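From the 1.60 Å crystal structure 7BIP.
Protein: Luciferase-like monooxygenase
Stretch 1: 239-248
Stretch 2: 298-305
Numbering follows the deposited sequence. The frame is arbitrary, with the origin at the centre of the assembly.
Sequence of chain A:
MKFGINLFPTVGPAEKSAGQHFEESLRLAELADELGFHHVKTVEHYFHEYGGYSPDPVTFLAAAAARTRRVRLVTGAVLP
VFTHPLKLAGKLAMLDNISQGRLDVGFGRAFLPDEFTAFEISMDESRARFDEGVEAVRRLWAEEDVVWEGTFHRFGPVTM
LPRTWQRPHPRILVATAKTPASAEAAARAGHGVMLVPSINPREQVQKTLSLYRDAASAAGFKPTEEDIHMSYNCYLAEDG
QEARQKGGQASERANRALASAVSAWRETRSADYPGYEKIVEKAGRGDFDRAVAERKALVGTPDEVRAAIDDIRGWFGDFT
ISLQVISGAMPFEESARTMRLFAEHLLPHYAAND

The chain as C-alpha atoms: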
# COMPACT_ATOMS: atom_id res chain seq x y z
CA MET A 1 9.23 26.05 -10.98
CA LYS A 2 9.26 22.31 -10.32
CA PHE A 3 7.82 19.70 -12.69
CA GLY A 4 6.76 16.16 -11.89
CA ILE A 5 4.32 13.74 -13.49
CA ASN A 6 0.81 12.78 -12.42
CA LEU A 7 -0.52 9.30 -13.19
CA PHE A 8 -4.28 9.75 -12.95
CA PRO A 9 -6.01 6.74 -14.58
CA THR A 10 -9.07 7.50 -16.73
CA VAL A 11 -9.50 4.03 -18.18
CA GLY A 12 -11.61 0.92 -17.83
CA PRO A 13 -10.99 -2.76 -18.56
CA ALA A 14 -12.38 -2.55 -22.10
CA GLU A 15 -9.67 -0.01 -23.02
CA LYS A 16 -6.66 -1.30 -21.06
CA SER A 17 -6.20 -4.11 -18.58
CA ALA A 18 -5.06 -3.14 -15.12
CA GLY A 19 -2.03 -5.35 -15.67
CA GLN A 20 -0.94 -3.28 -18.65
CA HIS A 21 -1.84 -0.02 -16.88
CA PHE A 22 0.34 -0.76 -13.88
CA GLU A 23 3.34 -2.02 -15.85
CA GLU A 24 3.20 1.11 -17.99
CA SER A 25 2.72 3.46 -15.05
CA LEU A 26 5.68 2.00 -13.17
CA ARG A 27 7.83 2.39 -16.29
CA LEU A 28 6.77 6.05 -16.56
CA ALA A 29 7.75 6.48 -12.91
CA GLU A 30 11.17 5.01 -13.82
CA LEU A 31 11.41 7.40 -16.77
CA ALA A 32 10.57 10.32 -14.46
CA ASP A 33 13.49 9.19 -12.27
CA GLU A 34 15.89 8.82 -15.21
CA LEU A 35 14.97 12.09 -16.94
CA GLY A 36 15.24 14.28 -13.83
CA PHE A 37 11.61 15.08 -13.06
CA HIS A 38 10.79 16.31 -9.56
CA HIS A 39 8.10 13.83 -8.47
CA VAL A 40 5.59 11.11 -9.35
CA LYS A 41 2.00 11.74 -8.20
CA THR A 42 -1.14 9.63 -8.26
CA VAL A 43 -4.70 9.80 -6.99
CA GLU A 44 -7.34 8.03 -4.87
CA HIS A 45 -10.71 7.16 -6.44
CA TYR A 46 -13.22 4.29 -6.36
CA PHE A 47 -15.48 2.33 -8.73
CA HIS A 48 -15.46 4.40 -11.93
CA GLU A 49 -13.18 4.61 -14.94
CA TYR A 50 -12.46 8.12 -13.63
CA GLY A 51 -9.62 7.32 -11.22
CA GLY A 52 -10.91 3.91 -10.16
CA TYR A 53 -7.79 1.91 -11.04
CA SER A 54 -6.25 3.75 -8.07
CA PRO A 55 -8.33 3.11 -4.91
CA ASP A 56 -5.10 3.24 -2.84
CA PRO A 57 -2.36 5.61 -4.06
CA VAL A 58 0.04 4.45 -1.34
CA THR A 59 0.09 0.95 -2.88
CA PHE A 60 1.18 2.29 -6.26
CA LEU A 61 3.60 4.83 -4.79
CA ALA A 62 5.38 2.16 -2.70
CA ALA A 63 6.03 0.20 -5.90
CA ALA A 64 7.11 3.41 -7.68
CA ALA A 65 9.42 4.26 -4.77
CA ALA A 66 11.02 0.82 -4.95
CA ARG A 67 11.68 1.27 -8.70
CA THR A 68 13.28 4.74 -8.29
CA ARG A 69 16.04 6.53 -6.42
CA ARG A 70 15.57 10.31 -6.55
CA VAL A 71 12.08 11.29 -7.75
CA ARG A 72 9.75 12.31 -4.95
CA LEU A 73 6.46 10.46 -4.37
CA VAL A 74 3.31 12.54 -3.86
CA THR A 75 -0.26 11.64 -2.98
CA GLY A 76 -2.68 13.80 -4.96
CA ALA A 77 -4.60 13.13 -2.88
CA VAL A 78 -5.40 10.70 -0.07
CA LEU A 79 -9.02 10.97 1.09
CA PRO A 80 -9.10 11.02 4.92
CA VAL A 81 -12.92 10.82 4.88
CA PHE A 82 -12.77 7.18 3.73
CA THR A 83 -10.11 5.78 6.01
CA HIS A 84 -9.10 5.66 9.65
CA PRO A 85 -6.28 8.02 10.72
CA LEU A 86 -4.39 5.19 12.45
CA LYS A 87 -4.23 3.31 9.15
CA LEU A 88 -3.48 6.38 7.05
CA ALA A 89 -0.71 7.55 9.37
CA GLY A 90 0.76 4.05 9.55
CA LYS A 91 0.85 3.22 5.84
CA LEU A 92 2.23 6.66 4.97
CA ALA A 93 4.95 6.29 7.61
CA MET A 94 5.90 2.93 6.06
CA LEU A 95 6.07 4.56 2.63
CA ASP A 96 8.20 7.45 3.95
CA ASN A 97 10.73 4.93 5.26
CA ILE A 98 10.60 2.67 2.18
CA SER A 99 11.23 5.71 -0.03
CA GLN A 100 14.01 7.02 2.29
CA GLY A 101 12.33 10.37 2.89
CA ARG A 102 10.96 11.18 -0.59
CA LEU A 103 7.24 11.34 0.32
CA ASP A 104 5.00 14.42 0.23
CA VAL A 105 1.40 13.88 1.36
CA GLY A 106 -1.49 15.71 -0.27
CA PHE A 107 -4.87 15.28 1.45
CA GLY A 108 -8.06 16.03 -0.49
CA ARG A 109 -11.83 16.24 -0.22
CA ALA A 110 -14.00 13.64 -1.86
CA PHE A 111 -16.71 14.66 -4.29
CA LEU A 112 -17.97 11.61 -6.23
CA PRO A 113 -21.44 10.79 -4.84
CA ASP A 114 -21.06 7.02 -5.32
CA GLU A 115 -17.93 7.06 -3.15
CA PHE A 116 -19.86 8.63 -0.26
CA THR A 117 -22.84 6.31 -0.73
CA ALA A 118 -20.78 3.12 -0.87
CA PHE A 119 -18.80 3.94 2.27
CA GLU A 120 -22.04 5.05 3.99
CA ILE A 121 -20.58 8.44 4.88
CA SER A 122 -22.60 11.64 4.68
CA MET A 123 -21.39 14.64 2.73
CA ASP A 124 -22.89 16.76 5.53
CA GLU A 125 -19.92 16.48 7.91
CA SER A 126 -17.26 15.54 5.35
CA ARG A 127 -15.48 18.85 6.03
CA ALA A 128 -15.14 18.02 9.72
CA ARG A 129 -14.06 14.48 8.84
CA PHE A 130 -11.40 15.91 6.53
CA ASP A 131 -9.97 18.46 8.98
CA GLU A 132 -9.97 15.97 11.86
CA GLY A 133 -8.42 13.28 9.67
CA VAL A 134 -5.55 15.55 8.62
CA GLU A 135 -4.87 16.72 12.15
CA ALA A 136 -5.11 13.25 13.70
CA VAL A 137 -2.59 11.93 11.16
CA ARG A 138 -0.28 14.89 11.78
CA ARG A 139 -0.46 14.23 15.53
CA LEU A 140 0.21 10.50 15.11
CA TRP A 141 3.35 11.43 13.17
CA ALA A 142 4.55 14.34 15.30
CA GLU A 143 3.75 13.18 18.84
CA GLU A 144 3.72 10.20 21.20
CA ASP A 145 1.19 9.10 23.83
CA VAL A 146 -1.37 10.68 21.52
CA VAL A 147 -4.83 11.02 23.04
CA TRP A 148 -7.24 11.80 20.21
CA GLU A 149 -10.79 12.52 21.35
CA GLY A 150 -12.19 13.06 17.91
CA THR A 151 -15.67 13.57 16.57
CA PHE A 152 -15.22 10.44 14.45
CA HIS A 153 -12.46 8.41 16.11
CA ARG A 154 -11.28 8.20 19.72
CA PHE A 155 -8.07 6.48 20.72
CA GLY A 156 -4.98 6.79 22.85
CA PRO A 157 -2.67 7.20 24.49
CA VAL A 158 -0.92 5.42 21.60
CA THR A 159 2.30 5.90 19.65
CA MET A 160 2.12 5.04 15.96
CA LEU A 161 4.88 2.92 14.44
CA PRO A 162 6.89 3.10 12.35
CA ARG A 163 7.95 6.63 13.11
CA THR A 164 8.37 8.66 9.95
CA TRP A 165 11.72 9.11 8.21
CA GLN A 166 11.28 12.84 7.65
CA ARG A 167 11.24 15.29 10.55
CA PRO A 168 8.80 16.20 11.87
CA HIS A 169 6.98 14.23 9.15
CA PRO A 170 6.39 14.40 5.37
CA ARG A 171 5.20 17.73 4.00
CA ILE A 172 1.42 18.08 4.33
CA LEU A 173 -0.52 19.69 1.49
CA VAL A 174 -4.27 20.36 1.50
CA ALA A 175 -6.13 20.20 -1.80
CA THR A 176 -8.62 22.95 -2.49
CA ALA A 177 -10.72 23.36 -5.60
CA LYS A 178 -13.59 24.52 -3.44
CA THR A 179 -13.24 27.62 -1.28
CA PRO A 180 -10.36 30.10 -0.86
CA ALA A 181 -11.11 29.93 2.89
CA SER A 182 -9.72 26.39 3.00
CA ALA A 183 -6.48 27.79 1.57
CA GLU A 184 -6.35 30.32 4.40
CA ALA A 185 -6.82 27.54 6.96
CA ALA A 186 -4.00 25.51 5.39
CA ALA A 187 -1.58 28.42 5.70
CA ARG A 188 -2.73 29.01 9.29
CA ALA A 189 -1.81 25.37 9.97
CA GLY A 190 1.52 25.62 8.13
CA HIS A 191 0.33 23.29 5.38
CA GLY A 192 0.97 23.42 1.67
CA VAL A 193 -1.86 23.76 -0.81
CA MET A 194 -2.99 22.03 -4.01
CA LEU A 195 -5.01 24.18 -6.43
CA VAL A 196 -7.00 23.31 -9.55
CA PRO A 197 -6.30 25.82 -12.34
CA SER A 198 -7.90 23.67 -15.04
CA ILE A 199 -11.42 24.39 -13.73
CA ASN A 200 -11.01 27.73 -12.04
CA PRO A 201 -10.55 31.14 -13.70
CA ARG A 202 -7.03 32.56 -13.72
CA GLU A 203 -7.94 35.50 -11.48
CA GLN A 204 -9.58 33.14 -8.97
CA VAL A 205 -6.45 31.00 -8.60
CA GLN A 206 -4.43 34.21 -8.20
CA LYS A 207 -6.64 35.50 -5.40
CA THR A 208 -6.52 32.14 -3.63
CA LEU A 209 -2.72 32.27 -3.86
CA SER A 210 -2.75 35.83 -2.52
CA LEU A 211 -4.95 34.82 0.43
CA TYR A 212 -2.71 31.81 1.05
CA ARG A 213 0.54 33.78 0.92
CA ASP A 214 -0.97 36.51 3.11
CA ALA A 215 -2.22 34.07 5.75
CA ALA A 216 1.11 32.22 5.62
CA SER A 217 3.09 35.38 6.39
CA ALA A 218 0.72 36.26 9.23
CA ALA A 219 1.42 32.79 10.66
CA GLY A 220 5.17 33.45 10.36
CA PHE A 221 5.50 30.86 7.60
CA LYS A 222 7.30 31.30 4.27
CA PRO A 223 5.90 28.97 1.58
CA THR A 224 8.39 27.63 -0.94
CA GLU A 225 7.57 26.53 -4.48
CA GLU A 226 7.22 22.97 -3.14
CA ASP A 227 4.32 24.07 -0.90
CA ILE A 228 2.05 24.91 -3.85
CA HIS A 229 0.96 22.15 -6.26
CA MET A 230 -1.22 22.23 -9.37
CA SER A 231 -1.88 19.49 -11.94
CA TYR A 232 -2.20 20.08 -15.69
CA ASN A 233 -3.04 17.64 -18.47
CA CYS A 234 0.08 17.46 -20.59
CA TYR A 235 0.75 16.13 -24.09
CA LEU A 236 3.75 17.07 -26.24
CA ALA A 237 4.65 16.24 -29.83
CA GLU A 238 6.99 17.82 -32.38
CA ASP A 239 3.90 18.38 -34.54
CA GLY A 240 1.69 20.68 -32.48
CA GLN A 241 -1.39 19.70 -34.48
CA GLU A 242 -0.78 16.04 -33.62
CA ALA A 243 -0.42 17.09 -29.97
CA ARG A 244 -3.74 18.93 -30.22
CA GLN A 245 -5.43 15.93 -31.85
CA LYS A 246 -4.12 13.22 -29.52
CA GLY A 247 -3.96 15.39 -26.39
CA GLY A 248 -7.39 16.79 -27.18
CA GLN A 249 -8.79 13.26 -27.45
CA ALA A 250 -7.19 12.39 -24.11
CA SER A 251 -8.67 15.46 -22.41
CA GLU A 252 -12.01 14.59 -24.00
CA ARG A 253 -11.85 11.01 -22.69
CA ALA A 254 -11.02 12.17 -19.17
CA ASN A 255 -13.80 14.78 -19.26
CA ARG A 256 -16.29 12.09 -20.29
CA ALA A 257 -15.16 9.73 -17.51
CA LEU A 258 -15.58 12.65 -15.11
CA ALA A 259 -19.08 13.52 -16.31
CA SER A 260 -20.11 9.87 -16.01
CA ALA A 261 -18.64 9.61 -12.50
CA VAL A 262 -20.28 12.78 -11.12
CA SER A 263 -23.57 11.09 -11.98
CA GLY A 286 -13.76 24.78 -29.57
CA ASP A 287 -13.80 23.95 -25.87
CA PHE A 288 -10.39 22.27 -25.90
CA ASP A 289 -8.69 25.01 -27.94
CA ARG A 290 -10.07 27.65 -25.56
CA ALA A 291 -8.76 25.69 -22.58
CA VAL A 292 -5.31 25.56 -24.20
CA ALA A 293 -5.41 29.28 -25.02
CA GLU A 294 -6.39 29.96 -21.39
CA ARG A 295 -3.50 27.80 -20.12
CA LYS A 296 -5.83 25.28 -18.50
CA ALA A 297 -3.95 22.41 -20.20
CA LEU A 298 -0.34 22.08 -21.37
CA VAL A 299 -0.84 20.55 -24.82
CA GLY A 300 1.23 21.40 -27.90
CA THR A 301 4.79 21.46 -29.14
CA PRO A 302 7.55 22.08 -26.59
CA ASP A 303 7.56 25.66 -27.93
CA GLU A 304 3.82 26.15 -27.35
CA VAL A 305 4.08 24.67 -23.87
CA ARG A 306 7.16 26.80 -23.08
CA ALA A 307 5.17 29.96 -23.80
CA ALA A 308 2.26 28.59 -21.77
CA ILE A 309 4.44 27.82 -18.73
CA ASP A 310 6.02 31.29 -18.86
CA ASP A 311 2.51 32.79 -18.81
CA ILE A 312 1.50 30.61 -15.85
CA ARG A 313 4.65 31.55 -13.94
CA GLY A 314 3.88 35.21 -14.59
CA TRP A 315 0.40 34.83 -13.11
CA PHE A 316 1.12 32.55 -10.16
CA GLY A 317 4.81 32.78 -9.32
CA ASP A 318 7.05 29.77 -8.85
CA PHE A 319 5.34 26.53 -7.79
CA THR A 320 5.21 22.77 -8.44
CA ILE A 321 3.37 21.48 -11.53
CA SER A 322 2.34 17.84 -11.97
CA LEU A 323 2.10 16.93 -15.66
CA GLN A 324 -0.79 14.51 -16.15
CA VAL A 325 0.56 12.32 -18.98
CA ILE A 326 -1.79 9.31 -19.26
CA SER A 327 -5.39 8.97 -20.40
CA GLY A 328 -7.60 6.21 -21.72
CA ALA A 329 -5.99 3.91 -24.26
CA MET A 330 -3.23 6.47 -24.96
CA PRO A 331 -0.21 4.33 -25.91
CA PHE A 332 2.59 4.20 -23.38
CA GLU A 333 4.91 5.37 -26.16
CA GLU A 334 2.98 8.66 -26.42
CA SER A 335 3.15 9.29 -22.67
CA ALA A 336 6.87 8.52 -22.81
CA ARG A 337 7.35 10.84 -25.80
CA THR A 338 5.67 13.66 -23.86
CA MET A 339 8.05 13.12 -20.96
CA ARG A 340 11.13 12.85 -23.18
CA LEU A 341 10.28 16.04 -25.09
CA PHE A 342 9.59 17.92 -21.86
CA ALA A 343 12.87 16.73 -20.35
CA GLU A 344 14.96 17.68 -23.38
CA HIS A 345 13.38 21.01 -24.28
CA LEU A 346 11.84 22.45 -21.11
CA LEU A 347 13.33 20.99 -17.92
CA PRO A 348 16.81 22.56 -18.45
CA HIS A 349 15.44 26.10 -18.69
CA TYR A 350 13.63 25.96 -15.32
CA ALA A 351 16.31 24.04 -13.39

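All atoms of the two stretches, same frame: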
# COMPACT_ATOMS: atom_id res chain seq x y z
N ASP A 239 4.98 17.82 -33.75
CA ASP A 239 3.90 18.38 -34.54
C ASP A 239 2.80 18.83 -33.57
O ASP A 239 2.11 18.00 -32.97
CB ASP A 239 3.39 17.33 -35.53
CG ASP A 239 2.16 17.78 -36.31
OD1 ASP A 239 1.69 18.92 -36.12
OD2 ASP A 239 1.66 16.97 -37.13
N GLY A 240 2.66 20.15 -33.42
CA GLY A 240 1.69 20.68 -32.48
C GLY A 240 0.25 20.36 -32.83
O GLY A 240 -0.59 20.32 -31.93
N GLN A 241 -0.03 20.11 -34.11
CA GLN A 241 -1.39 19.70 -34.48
C GLN A 241 -1.67 18.25 -34.11
O GLN A 241 -2.81 17.91 -33.78
CB GLN A 241 -1.59 19.92 -35.99
CG GLN A 241 -1.46 21.37 -36.41
CD GLN A 241 -2.74 22.18 -36.19
OE1 GLN A 241 -3.31 22.16 -35.09
NE2 GLN A 241 -3.17 22.91 -37.21
N GLU A 242 -0.65 17.39 -34.16
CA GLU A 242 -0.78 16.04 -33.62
C GLU A 242 -0.98 16.08 -32.11
O GLU A 242 -1.81 15.34 -31.56
CB GLU A 242 0.45 15.21 -34.00
CG GLU A 242 0.48 13.82 -33.36
CD GLU A 242 1.76 13.05 -33.67
OE1 GLU A 242 2.57 13.53 -34.50
OE2 GLU A 242 1.95 11.97 -33.07
N ALA A 243 -0.24 16.96 -31.42
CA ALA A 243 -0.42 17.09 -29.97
C ALA A 243 -1.84 17.53 -29.65
O ALA A 243 -2.48 17.00 -28.73
CB ALA A 243 0.59 18.08 -29.39
N ARG A 244 -2.36 18.51 -30.40
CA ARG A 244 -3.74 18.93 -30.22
C ARG A 244 -4.71 17.78 -30.47
O ARG A 244 -5.68 17.60 -29.71
CB ARG A 244 -4.04 20.10 -31.15
CG ARG A 244 -5.53 20.44 -31.28
CD ARG A 244 -5.62 21.58 -32.23
NE ARG A 244 -6.93 22.19 -32.42
CZ ARG A 244 -7.53 22.24 -33.61
NH1 ARG A 244 -6.94 21.68 -34.67
NH2 ARG A 244 -8.70 22.86 -33.76
N GLN A 245 -4.50 17.01 -31.54
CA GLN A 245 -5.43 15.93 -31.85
C GLN A 245 -5.40 14.85 -30.78
O GLN A 245 -6.44 14.48 -30.22
CB GLN A 245 -5.14 15.33 -33.22
CG GLN A 245 -6.15 14.26 -33.59
CD GLN A 245 -5.50 12.95 -34.01
OE1 GLN A 245 -4.53 12.94 -34.77
NE2 GLN A 245 -6.04 11.84 -33.52
N LYS A 246 -4.21 14.33 -30.46
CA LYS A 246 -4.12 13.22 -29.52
C LYS A 246 -4.29 13.69 -28.08
O LYS A 246 -4.95 13.01 -27.29
CB LYS A 246 -2.79 12.47 -29.71
CG LYS A 246 -2.76 11.70 -31.03
CD LYS A 246 -1.39 11.12 -31.34
CE LYS A 246 -1.37 10.44 -32.71
NZ LYS A 246 -2.44 9.40 -32.80
N GLY A 247 -3.72 14.84 -27.72
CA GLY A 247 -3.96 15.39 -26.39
C GLY A 247 -5.38 15.86 -26.20
O GLY A 247 -5.94 15.74 -25.10
N GLY A 248 -5.99 16.40 -27.26
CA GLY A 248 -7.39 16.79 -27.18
C GLY A 248 -8.31 15.60 -26.98
O GLY A 248 -9.27 15.67 -26.21
N LEU A 298 -1.67 21.86 -20.80
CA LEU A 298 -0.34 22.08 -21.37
C LEU A 298 -0.18 21.10 -22.53
O LEU A 298 0.48 20.06 -22.41
CB LEU A 298 0.76 21.90 -20.31
CG LEU A 298 0.70 22.88 -19.14
CD1 LEU A 298 1.82 22.62 -18.16
CD2 LEU A 298 0.81 24.30 -19.70
N VAL A 299 -0.79 21.43 -23.66
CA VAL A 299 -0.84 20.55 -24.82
C VAL A 299 -0.31 21.33 -26.02
O VAL A 299 -0.81 22.42 -26.32
CB VAL A 299 -2.26 20.04 -25.09
CG1 VAL A 299 -2.32 19.19 -26.38
CG2 VAL A 299 -2.79 19.25 -23.87
N GLY A 300 0.70 20.78 -26.69
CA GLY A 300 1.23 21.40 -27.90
C GLY A 300 2.65 20.92 -28.16
O GLY A 300 3.08 19.91 -27.62
N THR A 301 3.36 21.67 -29.01
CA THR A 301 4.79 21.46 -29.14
C THR A 301 5.49 21.88 -27.86
O THR A 301 4.91 22.57 -27.02
CB THR A 301 5.37 22.28 -30.29
OG1 THR A 301 5.23 23.67 -29.97
CG2 THR A 301 4.68 21.98 -31.59
N PRO A 302 6.76 21.49 -27.69
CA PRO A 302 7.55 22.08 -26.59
C PRO A 302 7.58 23.61 -26.63
O PRO A 302 7.64 24.25 -25.57
CB PRO A 302 8.95 21.49 -26.82
CG PRO A 302 8.68 20.16 -27.48
CD PRO A 302 7.46 20.38 -28.36
N ASP A 303 7.53 24.20 -27.82
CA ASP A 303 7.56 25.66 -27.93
C ASP A 303 6.25 26.27 -27.45
O ASP A 303 6.26 27.26 -26.71
CB ASP A 303 7.87 26.05 -29.37
CG ASP A 303 9.21 25.52 -29.83
OD1 ASP A 303 10.25 25.92 -29.25
OD2 ASP A 303 9.24 24.70 -30.77
N GLU A 304 5.11 25.69 -27.85
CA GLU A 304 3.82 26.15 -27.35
C GLU A 304 3.76 26.04 -25.83
O GLU A 304 3.33 26.97 -25.14
CB GLU A 304 2.68 25.31 -27.95
CG GLU A 304 2.43 25.53 -29.44
CD GLU A 304 1.40 24.54 -29.96
OE1 GLU A 304 0.22 24.63 -29.55
OE2 GLU A 304 1.77 23.67 -30.76
N VAL A 305 4.21 24.91 -25.30
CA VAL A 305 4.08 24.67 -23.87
C VAL A 305 5.08 25.54 -23.11
O VAL A 305 4.80 25.96 -21.98
CB VAL A 305 4.24 23.17 -23.58
CG1 VAL A 305 4.38 22.90 -22.08
CG2 VAL A 305 3.03 22.41 -24.15
O HOH W 1 -1.21 22.38 -30.24

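The contact between these two stretches is small, burying 243 Å² in all, and no direct hydrogen bond crosses it. It is held by close packing and by one bridging water, and three residues, V299, G240 and A243, cover most of the surface.

V299 lies in the short strand 298-300, which runs at 132° to helix 240-248, with the two axes approaching to 6.7 Å. Its CA-to-CB bond points toward the helix, and with chi1 in the t well its CG1 settles against one helical turn. V299 CG1 lies 3.2 Å from A243 O, 4.1 Å from R244 N and 4.1 Å from G247 CA. The methyl thus packs largely on helix backbone, whose polar groups are already paired: A243 O accepts from G247 N at 2.7 Å, and R244 N donates to G240 O at 3.0 Å. A branched, apolar side chain suits this buried site because it fills space without asking for a polar partner. G247 makes the approach possible; a CB there would stand 2.7 Å from V299 CG1, a clash.

A243, also buried, turns its single methyl toward the strand. A243 CB is 3.6 Å from G300 O and 4.3 Å from V299 CG1, so a short side chain fills the space between helix and strand. G300 itself has phi/psi of 159/-163, where a CB would be jammed against the preceding carbonyl oxygen and would also meet E304 OE1 at 2.6 Å; glycine is called for by the backbone alone.

G240, in the first turn of its helix, is the helix residue whose CA lies nearest a CA of the other stretch, 4.6 Å from T301 CA. G240 N lies 3.3 Å from T301 CG2, and G240 CA lies 3.5 Å from E304 OE2. A CB on G240 would point straight into this crowd, 2.2 Å from E304 OE2 and 2.9 Å from T301 CG2, so the absence of a side chain is what lets the segments meet.

The E304 side chain is held by a hydrogen bond from T301 N to E304 OE2 (3.1 Å), while T301 OG1 caps the second helix by accepting from E304 N (2.9 Å). Threonine suits the position doubly, its hydroxyl capping while its methyl packs on G240. Water 1 then links the stretches, donating to G240 O at 2.7 Å and to E304 OE1 at 2.8 Å.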